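Gamma-glutamyltranspeptidase (Ggt) (Helicobacter pylori 26695, PDB 5BPK) cleaves and transfers the gamma-glutamyl group of glutathione and related compounds, as an N-terminal nucleophile hydrolase matured by self-cleavage into two chains. Local coordinates at the interface of chains A and B. Coordinates in Å, arbitrary orientation; residue numbers count along the deposited sequence, not the author numbering. Chains: chain A, Gamma-glutamyltranspeptidase (Ggt); chain B, Gamma-glutamyltranspeptidase (Ggt).

Contact 1: the interface of chains A and B. Residues chain A 271-272, 293, 296, 301; chain B 102, 106, 110.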
ATOM      1  N   TYR A 271     -21.655  -1.251  -2.371  1.00 13.12           N
ATOM      2  CA  TYR A 271     -21.686  -1.111  -3.815  1.00 12.86           C
ATOM      3  C   TYR A 271     -22.484  -2.276  -4.403  1.00 13.51           C
ATOM      4  O   TYR A 271     -22.051  -3.427  -4.359  1.00 13.58           O
ATOM      5  CB  TYR A 271     -20.270  -1.077  -4.376  1.00 13.51           C
ATOM      6  CG  TYR A 271     -20.169  -0.756  -5.846  1.00 10.73           C
ATOM      7  CD1 TYR A 271     -20.529   0.495  -6.331  1.00 12.26           C
ATOM      8  CD2 TYR A 271     -19.657  -1.684  -6.745  1.00 13.59           C
ATOM      9  CE1 TYR A 271     -20.415   0.798  -7.676  1.00 11.96           C
ATOM     10  CE2 TYR A 271     -19.524  -1.388  -8.074  1.00 11.90           C
ATOM     11  CZ  TYR A 271     -19.900  -0.136  -8.543  1.00 11.29           C
ATOM     12  OH  TYR A 271     -19.780   0.176  -9.880  1.00 14.47           O
ATOM     13  N   ARG A 272     -23.665  -1.965  -4.922  1.00 14.79           N
ATOM     14  CA  ARG A 272     -24.517  -2.957  -5.600  1.00 15.52           C
ATOM     15  C   ARG A 272     -24.732  -4.249  -4.812  1.00 16.60           C
ATOM     16  O   ARG A 272     -24.660  -5.348  -5.368  1.00 18.01           O
ATOM     17  CB  ARG A 272     -23.967  -3.256  -7.005  1.00 15.00           C
ATOM     18  CG  ARG A 272     -23.656  -1.980  -7.805  1.00 14.24           C
ATOM     19  CD  ARG A 272     -23.507  -2.266  -9.281  1.00 15.04           C
ATOM     20  NE  ARG A 272     -22.806  -1.195  -9.965  1.00 14.37           N
ATOM     21  CZ  ARG A 272     -23.339  -0.045 -10.365  1.00 14.15           C
ATOM     22  NH1 ARG A 272     -24.633   0.217 -10.188  1.00 16.56           N
ATOM     23  NH2 ARG A 272     -22.567   0.854 -10.966  1.00 13.56           N
ATOM     24  N   LEU A 293     -16.687   4.668  -5.950  1.00 12.12           N
ATOM     25  CA  LEU A 293     -17.708   3.636  -6.146  1.00 11.70           C
ATOM     26  C   LEU A 293     -19.131   4.177  -5.954  1.00 11.61           C
ATOM     27  O   LEU A 293     -20.033   3.842  -6.730  1.00 12.12           O
ATOM     28  CB  LEU A 293     -17.463   2.438  -5.217  1.00 11.36           C
ATOM     29  CG  LEU A 293     -16.295   1.519  -5.622  1.00 10.64           C
ATOM     30  CD1 LEU A 293     -16.006   0.459  -4.568  1.00 13.23           C
ATOM     31  CD2 LEU A 293     -16.525   0.846  -6.989  1.00 13.19           C
ATOM     32  N   MET A 296     -20.104   6.058  -9.041  1.00 13.66           N
ATOM     33  CA  MET A 296     -20.289   5.088 -10.123  1.00 12.73           C
ATOM     34  C   MET A 296     -21.596   4.288  -9.986  1.00 14.66           C
ATOM     35  O   MET A 296     -22.209   3.899 -10.993  1.00 14.37           O
ATOM     36  CB  MET A 296     -19.106   4.119 -10.142  1.00 13.70           C
ATOM     37  CG  MET A 296     -17.801   4.772 -10.595  1.00 12.98           C
ATOM     38  SD  MET A 296     -16.319   3.790 -10.277  1.00 13.61           S
ATOM     39  CE  MET A 296     -16.756   2.211 -11.030  1.00 14.79           C
ATOM     40  N   LEU A 301     -23.274   0.467 -15.074  1.00 13.35           N
ATOM     41  CA  LEU A 301     -22.044   0.274 -15.831  1.00 14.09           C
ATOM     42  C   LEU A 301     -22.068  -1.040 -16.621  1.00 11.96           C
ATOM     43  O   LEU A 301     -21.535  -1.106 -17.731  1.00 13.43           O
ATOM     44  CB  LEU A 301     -20.827   0.336 -14.916  1.00 12.81           C
ATOM     45  CG  LEU A 301     -20.592   1.632 -14.144  1.00 13.97           C
ATOM     46  CD1 LEU A 301     -19.343   1.447 -13.311  1.00 14.91           C
ATOM     47  CD2 LEU A 301     -20.464   2.874 -15.034  1.00 15.28           C
TER
ATOM     48  N   LEU B 102     -10.083   0.186  -7.093  1.00  9.98           N
ATOM     49  CA  LEU B 102     -11.432   0.464  -7.605  1.00 12.59           C
ATOM     50  C   LEU B 102     -11.731  -0.333  -8.874  1.00 10.26           C
ATOM     51  O   LEU B 102     -12.795  -0.930  -9.018  1.00 10.47           O
ATOM     52  CB  LEU B 102     -11.555   1.982  -7.891  1.00 13.63           C
ATOM     53  CG  LEU B 102     -12.739   2.664  -8.581  1.00 19.26           C
ATOM     54  CD1 LEU B 102     -12.804   2.406 -10.058  1.00 21.91           C
ATOM     55  CD2 LEU B 102     -14.022   2.279  -7.894  1.00 25.18           C
ATOM     56  N   SER B 106     -14.560  -3.214  -9.477  1.00 10.74           N
ATOM     57  CA  SER B 106     -15.579  -2.955 -10.489  1.00 10.50           C
ATOM     58  C   SER B 106     -15.555  -4.023 -11.572  1.00 10.42           C
ATOM     59  O   SER B 106     -16.605  -4.461 -12.034  1.00 10.39           O
ATOM     60  CB  SER B 106     -15.356  -1.572 -11.114  1.00 11.06           C
ATOM     61  OG  SER B 106     -16.210  -1.333 -12.222  1.00 13.22           O
ATOM     62  N   ASP B 110     -19.114  -5.223 -11.604  1.00 11.21           N
ATOM     63  CA  ASP B 110     -19.822  -4.635 -12.733  1.00 11.60           C
ATOM     64  C   ASP B 110     -19.772  -5.488 -13.988  1.00 12.52           C
ATOM     65  O   ASP B 110     -20.784  -5.611 -14.686  1.00 14.40           O
ATOM     66  CB  ASP B 110     -19.289  -3.240 -13.037  1.00 12.41           C
ATOM     67  CG  ASP B 110     -19.621  -2.260 -11.952  1.00 11.37           C
ATOM     68  OD1 ASP B 110     -20.812  -2.184 -11.599  1.00 13.42           O
ATOM     69  OD2 ASP B 110     -18.701  -1.583 -11.455  1.00 13.32           O
TER
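The two chains of the matured enzyme, a large and a small subunit cut from one precursor, meet here in an intersubunit interface: a carboxylate just past the end of helix 96-109 of chain B is bonded to the end of strand 267-271 and the residue after it, while apolar packing ties the helix to helix 285-296 of chain A. A:Tyr271 reaches the carboxylate of B:Asp110 with its phenol, OH lying 2.6 Å from OD2 on the syn lone pair. Ring and carboxylate planes stand 89° apart, with OD2 at the ring's edge. B:Ser106 OG donates to the anti lone pair of the same OD2 (2.6 Å), so two hydroxyls fix the rotation of the carboxylate. Its other oxygen, OD1, forms a salt bridge with A:Arg272 NE at 2.8 Å, bent to 135° at the hydrogen and tilted from the guanidinium plane. A:Arg272 NH2 also donates to A:Tyr271 OH (3.1 Å), which would favour the phenol as donor to the aspartate. The tyrosine ring is sandwiched between A:Leu293 CD2 and A:Arg272 CG, each over its centre. Beyond, A:Met296, bent at chi3 (52°), sets SD 3.6 Å from B:Leu102 CD2 and turns CE toward B:Ser106. The site thereby anchors the end of the small-subunit helix to the large subunit.

Contact 2: the interface of chains A and B. Residues chain A 87, 103, 282; chain B 43, 70-72.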
ATOM      1  N   PHE A  87      -0.715  -1.023   6.783  1.00 10.63           N
ATOM      2  CA  PHE A  87      -2.064  -1.255   7.273  1.00  9.68           C
ATOM      3  C   PHE A  87      -2.494  -2.688   7.008  1.00  8.63           C
ATOM      4  O   PHE A  87      -2.141  -3.275   5.971  1.00 10.29           O
ATOM      5  CB  PHE A  87      -3.052  -0.329   6.562  1.00  9.57           C
ATOM      6  CG  PHE A  87      -2.709   1.128   6.665  1.00  9.81           C
ATOM      7  CD1 PHE A  87      -2.892   1.814   7.857  1.00  9.59           C
ATOM      8  CD2 PHE A  87      -2.218   1.811   5.570  1.00 11.72           C
ATOM      9  CE1 PHE A  87      -2.567   3.173   7.952  1.00 11.60           C
ATOM     10  CE2 PHE A  87      -1.903   3.177   5.646  1.00 12.96           C
ATOM     11  CZ  PHE A  87      -2.080   3.853   6.849  1.00 10.96           C
ATOM     12  N   ARG A 103       1.141   2.399  10.655  1.00  9.14           N
ATOM     13  CA  ARG A 103       1.780   3.467   9.890  1.00 10.50           C
ATOM     14  C   ARG A 103       2.885   4.130  10.708  1.00  8.96           C
ATOM     15  O   ARG A 103       2.767   4.290  11.924  1.00 10.45           O
ATOM     16  CB  ARG A 103       0.723   4.497   9.506  1.00 10.05           C
ATOM     17  CG  ARG A 103       1.190   5.676   8.668  1.00  9.10           C
ATOM     18  CD  ARG A 103       1.624   5.280   7.267  1.00  9.18           C
ATOM     19  NE  ARG A 103       1.594   6.433   6.364  1.00 11.63           N
ATOM     20  CZ  ARG A 103       1.959   6.409   5.085  1.00 11.54           C
ATOM     21  NH1 ARG A 103       2.435   5.310   4.534  1.00 12.41           N
ATOM     22  NH2 ARG A 103       1.866   7.504   4.346  1.00 10.34           N
ATOM     23  N   PRO A 282      -5.223   6.934   9.190  1.00 11.00           N
ATOM     24  CA  PRO A 282      -4.462   7.879   8.380  1.00 10.57           C
ATOM     25  C   PRO A 282      -4.240   7.525   6.909  1.00 10.40           C
ATOM     26  O   PRO A 282      -3.440   8.185   6.253  1.00 11.16           O
ATOM     27  CB  PRO A 282      -3.129   7.950   9.122  1.00 11.29           C
ATOM     28  CG  PRO A 282      -2.960   6.583   9.632  1.00 12.13           C
ATOM     29  CD  PRO A 282      -4.331   6.137  10.043  1.00 10.51           C
TER
ATOM     30  N   ASP B  43       5.325  11.578   2.467  1.00 13.22           N
ATOM     31  CA  ASP B  43       3.873  11.492   2.348  1.00 11.28           C
ATOM     32  C   ASP B  43       3.149  12.599   3.111  1.00 11.96           C
ATOM     33  O   ASP B  43       1.948  12.764   2.931  1.00 14.52           O
ATOM     34  CB  ASP B  43       3.362  10.121   2.774  1.00 12.31           C
ATOM     35  CG  ASP B  43       3.498   9.070   1.682  1.00 10.32           C
ATOM     36  OD1 ASP B  43       3.918   9.387   0.548  1.00 14.27           O
ATOM     37  OD2 ASP B  43       3.175   7.906   1.977  1.00 12.97           O
ATOM     38  N   PRO B  70       1.821  10.239   8.591  1.00 10.37           N
ATOM     39  CA  PRO B  70       1.624  10.883   7.293  1.00 11.87           C
ATOM     40  C   PRO B  70       0.500  10.229   6.504  1.00  9.73           C
ATOM     41  O   PRO B  70       0.361   9.001   6.532  1.00 10.76           O
ATOM     42  CB  PRO B  70       2.963  10.672   6.583  1.00 13.08           C
ATOM     43  CG  PRO B  70       3.588   9.511   7.273  1.00 11.30           C
ATOM     44  CD  PRO B  70       3.145   9.598   8.692  1.00 10.24           C
ATOM     45  N   LEU B  71      -0.284  11.047   5.802  1.00 10.23           N
ATOM     46  CA  LEU B  71      -1.393  10.542   5.012  1.00 10.58           C
ATOM     47  C   LEU B  71      -0.923   9.517   3.983  1.00 10.67           C
ATOM     48  O   LEU B  71       0.051   9.745   3.280  1.00 10.47           O
ATOM     49  CB  LEU B  71      -2.109  11.681   4.292  1.00 11.31           C
ATOM     50  CG  LEU B  71      -3.376  11.306   3.525  1.00 11.37           C
ATOM     51  CD1 LEU B  71      -4.476  10.909   4.484  1.00 12.38           C
ATOM     52  CD2 LEU B  71      -3.814  12.447   2.616  1.00 12.32           C
ATOM     53  N   SER B  72      -1.658   8.412   3.897  1.00  9.14           N
ATOM     54  CA  SER B  72      -1.405   7.359   2.914  1.00  8.90           C
ATOM     55  C   SER B  72      -2.522   7.301   1.862  1.00 10.40           C
ATOM     56  O   SER B  72      -3.612   7.846   2.054  1.00 11.52           O
ATOM     57  CB  SER B  72      -1.333   6.007   3.626  1.00  9.59           C
ATOM     58  OG  SER B  72      -0.931   4.958   2.743  1.00 10.47           O
TER
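The carbonyl oxygen of B:Pro70 accepts two hydrogen bonds from one guanidinium group: A:Arg103 NE lies 2.9 Å from this O, and NH2 of the same arginine 3.0 Å from it. Both nitrogens approach from the same face of the carbonyl plane, but unequally. NE is tilted 23° from that plane, whereas NH2 stands well above it, away from a lone pair. From the arginine's side the fit is flatter, since the oxygen lies close to the guanidinium plane in both bonds. NH2 also forms a salt bridge, 2.7 Å long, to B:Asp43 OD2, which accepts on its anti lone pair; guanidinium and carboxylate planes are 26° apart. A bend at chi2 (67°) turns the arginine chain so that its NE and NH2 edge faces these acceptors. One guanidinium face is packed by B:Ser72 CB, 3.6 Å above the plane and over its centre, and the same CB meets the edge of the A:Phe87 ring at CE2. Thus the serine methylene is wedged between a cationic face and an aromatic edge. B:Asp43 and B:Ser72 both line the inhibitor pocket, and A:Arg103 is the family's conserved arginine associated with the alpha-carboxylate of the gamma-glutamyl substrate, so the contact likely positions the arginine and that wall together. The serine backbone is tied separately to chain A: B:Ser72 N donates in the carbonyl plane to A:Pro282 O at 3.0 Å.

Contact 3: the interface of chains A and B. Residues chain A 79, 81, 83-84; chain B 19-20, 36.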
ATOM      1  N   ALA A  79      10.562  -3.108  -1.035  1.00 10.57           N
ATOM      2  CA  ALA A  79       9.189  -2.790  -0.617  1.00 10.99           C
ATOM      3  C   ALA A  79       8.829  -3.478   0.685  1.00  8.57           C
ATOM      4  O   ALA A  79       8.394  -2.824   1.648  1.00 11.54           O
ATOM      5  CB  ALA A  79       8.206  -3.203  -1.705  1.00 13.67           C
ATOM      6  N   ASN A  81       9.651  -5.081   4.205  1.00  9.83           N
ATOM      7  CA  ASN A  81      10.438  -4.332   5.179  1.00  9.77           C
ATOM      8  C   ASN A  81      10.168  -4.677   6.626  1.00 10.42           C
ATOM      9  O   ASN A  81       9.089  -5.191   6.972  1.00 10.72           O
ATOM     10  CB  ASN A  81      10.135  -2.836   5.025  1.00 10.86           C
ATOM     11  CG  ASN A  81       8.712  -2.492   5.421  1.00  8.36           C
ATOM     12  OD1 ASN A  81       8.448  -2.177   6.596  1.00 10.01           O
ATOM     13  ND2 ASN A  81       7.772  -2.582   4.456  1.00 10.97           N
ATOM     14  N   GLY A  83      11.714  -1.791   8.303  1.00 11.11           N
ATOM     15  CA  GLY A  83      11.994  -0.366   8.549  1.00 10.53           C
ATOM     16  C   GLY A  83      10.926   0.630   8.139  1.00  9.34           C
ATOM     17  O   GLY A  83      11.176   1.841   8.155  1.00 11.29           O
ATOM     18  N   GLY A  84       9.741   0.131   7.785  1.00 10.02           N
ATOM     19  CA  GLY A  84       8.631   0.971   7.325  1.00 10.87           C
ATOM     20  C   GLY A  84       7.360   0.738   8.132  1.00 10.86           C
ATOM     21  O   GLY A  84       7.400   0.610   9.347  1.00 10.76           O
TER
ATOM     22  N   THR B  19       5.111  -0.985   3.395  1.00  9.79           N
ATOM     23  CA  THR B  19       6.004  -0.187   2.565  1.00 10.38           C
ATOM     24  C   THR B  19       7.102   0.527   3.327  1.00 10.85           C
ATOM     25  O   THR B  19       6.976   0.779   4.522  1.00 10.67           O
ATOM     26  CB  THR B  19       5.166   0.892   1.811  1.00 10.04           C
ATOM     27  OG1 THR B  19       5.930   1.472   0.745  1.00 12.48           O
ATOM     28  CG2 THR B  19       4.670   1.973   2.770  1.00 11.02           C
ATOM     29  N   ILE B  20       8.158   0.866   2.591  1.00 10.40           N
ATOM     30  CA  ILE B  20       9.139   1.857   3.011  1.00 10.86           C
ATOM     31  C   ILE B  20       9.065   3.130   2.131  1.00 11.33           C
ATOM     32  O   ILE B  20       9.935   3.985   2.189  1.00 12.43           O
ATOM     33  CB  ILE B  20      10.568   1.254   3.078  1.00  9.66           C
ATOM     34  CG1 ILE B  20      10.920   0.431   1.825  1.00 11.91           C
ATOM     35  CG2 ILE B  20      10.720   0.430   4.357  1.00 12.15           C
ATOM     36  CD1 ILE B  20      12.379  -0.068   1.828  1.00 11.33           C
ATOM     37  N   LEU B  36      16.635  -1.335   5.648  1.00 10.93           N
ATOM     38  CA  LEU B  36      16.473  -0.007   5.072  1.00 10.84           C
ATOM     39  C   LEU B  36      15.430   0.820   5.811  1.00 11.13           C
ATOM     40  O   LEU B  36      14.378   0.311   6.200  1.00 11.65           O
ATOM     41  CB  LEU B  36      16.046  -0.117   3.609  1.00 11.04           C
ATOM     42  CG  LEU B  36      17.150  -0.475   2.622  1.00 10.55           C
ATOM     43  CD1 LEU B  36      16.579  -1.084   1.352  1.00 11.23           C
ATOM     44  CD2 LEU B  36      18.023   0.740   2.307  1.00 13.57           C
TER
HETATM   45  O   HOH W   1      13.264  -2.158   5.825  1.00 11.56           O
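A:Asn81 and B:Ile20 form the tightly packed part of this loop-to-strand-end contact, while a water bridges A:Gly83 and B:Leu36 on the looser side. On the tight side, the CG2 methyl of B:Ile20 lies 3.4 Å from A:Asn81 CB, and the two side chains run past each other in opposite directions. The same methyl reaches A:Gly84 CA at 3.7 Å, so it is flanked by both the asparagine and the glycine backbone. With chi1 at 67°, A:Asn81 places CG between its backbone N and carbonyl carbon and folds the amide back over its own loop. Both ends of that amide are then held: ND2 donates to A:Ala79 O at 2.9 Å, nearly straight (164° at the hydrogen) and in the carbonyl plane, whereas OD1 accepts from A:Gly84 N at 2.9 Å from above the amide carbonyl plane. These two bonds brace the loop from within and fix the face it presents to chain B. Close backbone packing continues where A:Gly84 CA approaches B:Thr19 O, with no side chain on the glycine to intervene. On the other side, water 1 lies 2.9 Å from A:Gly83 N and 2.7 Å from B:Leu36 O, linking the two backbones through solvent. B:Thr19 is the second threonine of the catalytic Thr-Thr dyad, paired with the nucleophile B:Thr1, and the asparagine-braced loop probably holds its backbone in place.

Contacts 2 and 3 are neighbours, with C-alpha centres about 13 Å apart, whereas contact 1 lies about 25 Å from contact 2 and 32 Å from contact 3. No residue is shared. In chain A, contacts 2 and 3 are joined directly in sequence: strand 85-91, which carries A:Phe87, follows the loop of contact 3. In chain B, both include residues of the inhibitor pocket, which points to a role near catalysis, while contact 1 is a remote anchor at a helix end. Together, the separated sites fasten the small subunit to the large one both around the active site and at a distance from it.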